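Local atomic coordinates of 4-alpha-glucanotransferase (Aquifex aeolicus, PDB entry 1TZ7), a protein that belongs to the amylomaltase (disproportionating enzyme) family of 4-alpha-glucanotransferases, built round a barrel of parallel strands. Residues Val393-Val398 with Ile447-Phe452. Numbering follows the deposited sequence.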
loop_
_atom_site.group_PDB
_atom_site.type_symbol
_atom_site.label_atom_id
_atom_site.label_comp_id
_atom_site.label_asym_id
_atom_site.label_seq_id
_atom_site.Cartn_x
_atom_site.Cartn_y
_atom_site.Cartn_z
ATOM N N VAL A 393 0.252 22.667 -10.759
ATOM C CA VAL A 393 0.028 21.920 -9.524
ATOM C C VAL A 393 -0.223 22.880 -8.352
ATOM O O VAL A 393 0.678 23.622 -7.931
ATOM C CB VAL A 393 1.232 20.991 -9.187
ATOM C CG1 VAL A 393 0.980 20.237 -7.888
ATOM C CG2 VAL A 393 1.487 20.011 -10.321
ATOM N N GLU A 394 -1.451 22.856 -7.836
ATOM C CA GLU A 394 -1.853 23.711 -6.720
ATOM C C GLU A 394 -1.257 23.196 -5.418
ATOM O O GLU A 394 -0.715 22.092 -5.366
ATOM C CB GLU A 394 -3.394 23.744 -6.598
ATOM C CG GLU A 394 -4.121 24.112 -7.886
ATOM C CD GLU A 394 -4.640 22.896 -8.645
ATOM O OE1 GLU A 394 -3.937 21.871 -8.679
ATOM O OE2 GLU A 394 -5.755 22.975 -9.211
ATOM N N GLU A 395 -1.375 23.997 -4.364
ATOM C CA GLU A 395 -0.728 23.699 -3.076
ATOM C C GLU A 395 -1.226 22.389 -2.480
ATOM O O GLU A 395 -0.427 21.579 -1.981
ATOM C CB GLU A 395 -0.969 24.834 -2.082
ATOM C CG GLU A 395 -0.026 26.028 -2.248
ATOM C CD GLU A 395 -0.549 27.077 -3.228
ATOM O OE1 GLU A 395 0.077 28.164 -3.326
ATOM O OE2 GLU A 395 -1.578 26.817 -3.901
ATOM N N ASN A 396 -2.541 22.177 -2.518
ATOM C CA ASN A 396 -3.137 21.000 -1.892
ATOM C C ASN A 396 -3.023 19.771 -2.791
ATOM O O ASN A 396 -4.020 19.272 -3.330
ATOM C CB ASN A 396 -4.597 21.259 -1.510
ATOM C CG ASN A 396 -5.090 20.310 -0.429
ATOM O OD1 ASN A 396 -4.299 19.772 0.347
ATOM N ND2 ASN A 396 -6.393 20.100 -0.377
ATOM N N ASN A 397 -1.797 19.290 -2.942
ATOM C CA ASN A 397 -1.507 18.134 -3.775
ATOM C C ASN A 397 -0.277 17.421 -3.263
ATOM O O ASN A 397 0.597 18.035 -2.634
ATOM C CB ASN A 397 -1.266 18.564 -5.223
ATOM C CG ASN A 397 -2.552 18.788 -5.991
ATOM O OD1 ASN A 397 -3.370 17.955 -6.068
ATOM N ND2 ASN A 397 -2.686 19.903 -6.533
ATOM N N VAL A 398 -0.213 16.127 -3.528
ATOM C CA VAL A 398 1.021 15.377 -3.441
ATOM C C VAL A 398 1.589 15.191 -4.862
ATOM O O VAL A 398 0.915 14.668 -5.733
ATOM C CB VAL A 398 0.778 13.990 -2.792
ATOM C CG1 VAL A 398 2.102 13.309 -2.459
ATOM C CG2 VAL A 398 -0.089 14.136 -1.525
ATOM N N ILE A 447 10.428 22.483 -6.801
ATOM C CA ILE A 447 10.206 23.928 -6.952
ATOM C C ILE A 447 8.709 24.272 -6.975
ATOM O O ILE A 447 8.331 25.424 -6.780
ATOM C CB ILE A 447 10.893 24.467 -8.248
ATOM C CG1 ILE A 447 11.043 25.994 -8.175
ATOM C CG2 ILE A 447 10.089 24.088 -9.481
ATOM C CD1 ILE A 447 11.937 26.571 -9.232
ATOM N N SER A 448 7.873 23.267 -7.222
ATOM C CA SER A 448 6.424 23.460 -7.273
ATOM C C SER A 448 5.895 23.914 -5.927
ATOM O O SER A 448 6.604 23.864 -4.924
ATOM C CB SER A 448 5.738 22.164 -7.669
ATOM O OG SER A 448 5.737 21.259 -6.590
ATOM N N ARG A 449 4.645 24.351 -5.905
ATOM C CA ARG A 449 4.005 24.770 -4.664
ATOM C C ARG A 449 3.217 23.640 -4.011
ATOM O O ARG A 449 2.615 23.833 -2.966
ATOM C CB ARG A 449 3.112 25.986 -4.912
ATOM C CG ARG A 449 3.938 27.241 -5.291
ATOM C CD ARG A 449 3.670 28.551 -4.493
ATOM N NE ARG A 449 2.951 28.428 -3.283
ATOM C CZ ARG A 449 3.369 28.677 -2.034
ATOM N NH1 ARG A 449 4.643 28.897 -1.685
ATOM N NH2 ARG A 449 2.467 28.585 -1.107
ATOM N N ALA A 450 3.224 22.456 -4.627
ATOM C CA ALA A 450 2.627 21.267 -3.980
ATOM C C ALA A 450 3.160 21.147 -2.560
ATOM O O ALA A 450 4.368 21.213 -2.343
ATOM C CB ALA A 450 2.948 20.036 -4.752
ATOM N N LYS A 451 2.265 20.971 -1.591
ATOM C CA LYS A 451 2.676 20.948 -0.190
ATOM C C LYS A 451 3.528 19.710 0.135
ATOM O O LYS A 451 4.436 19.784 0.938
ATOM C CB LYS A 451 1.466 21.038 0.748
ATOM C CG LYS A 451 0.549 19.832 0.745
ATOM C CD LYS A 451 -0.656 20.054 1.699
ATOM C CE LYS A 451 -1.516 18.795 1.828
ATOM N NZ LYS A 451 -2.709 19.014 2.705
ATOM N N PHE A 452 3.218 18.579 -0.508
ATOM C CA PHE A 452 4.050 17.354 -0.385
ATOM C C PHE A 452 4.690 17.020 -1.735
ATOM O O PHE A 452 3.992 16.843 -2.725
ATOM C CB PHE A 452 3.199 16.148 0.058
ATOM C CG PHE A 452 2.534 16.309 1.423
ATOM C CD1 PHE A 452 2.899 17.326 2.293
ATOM C CD2 PHE A 452 1.543 15.420 1.823
ATOM C CE1 PHE A 452 2.278 17.449 3.531
ATOM C CE2 PHE A 452 0.929 15.551 3.058
ATOM C CZ PHE A 452 1.297 16.560 3.903
HETATM O O HOH W 1 3.275 24.700 -8.463
#
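Val-393 meets Ala-450 through CG1, which stands 3.7 Å from Ala-450 CB; CG1 lies anti to the backbone N (chi1 179°), which turns it to the methyl. The carbonyl of Val-393 is linked to Arg-449 N by one water, which donates to the former and accepts from the latter. Glu-395 and Arg-449 run side by side in a salt bridge gripping a single oxygen side-on: Arg-449 NE reaches Glu-395 OE1 at 2.9 Å and Arg-449 NH2 reaches it at 3.3 Å. NH2 uses the anti lone pair of OE1, whereas NE comes from the same side but 31° out of the carboxylate plane; the two flat groups are turned 66° apart. Glu-395 O takes Lys-451 N at 2.8 Å in its carbonyl plane. These bonds precede neighbouring parallel strands, 397-400 and 452-456, of the eight-stranded sheet, whose 5-4-3-2-1-8-7-6 order is that of a (beta/alpha)8 barrel. Asn-396 centres an inverse gamma turn; Asn-396 OD1 receives Lys-451 NZ at 2.9 Å, nearly along the C=O axis, and Asn-396 ND2 donates to Lys-370 O. Asn-397 O accepts a weak bond from Phe-452 N. Val-398 forms a parallel bridge with Phe-452 (CA atoms 4.7 Å apart), Val-398 CG2 lying 3.9 Å from Phe-452 CD2, obliquely to the ring.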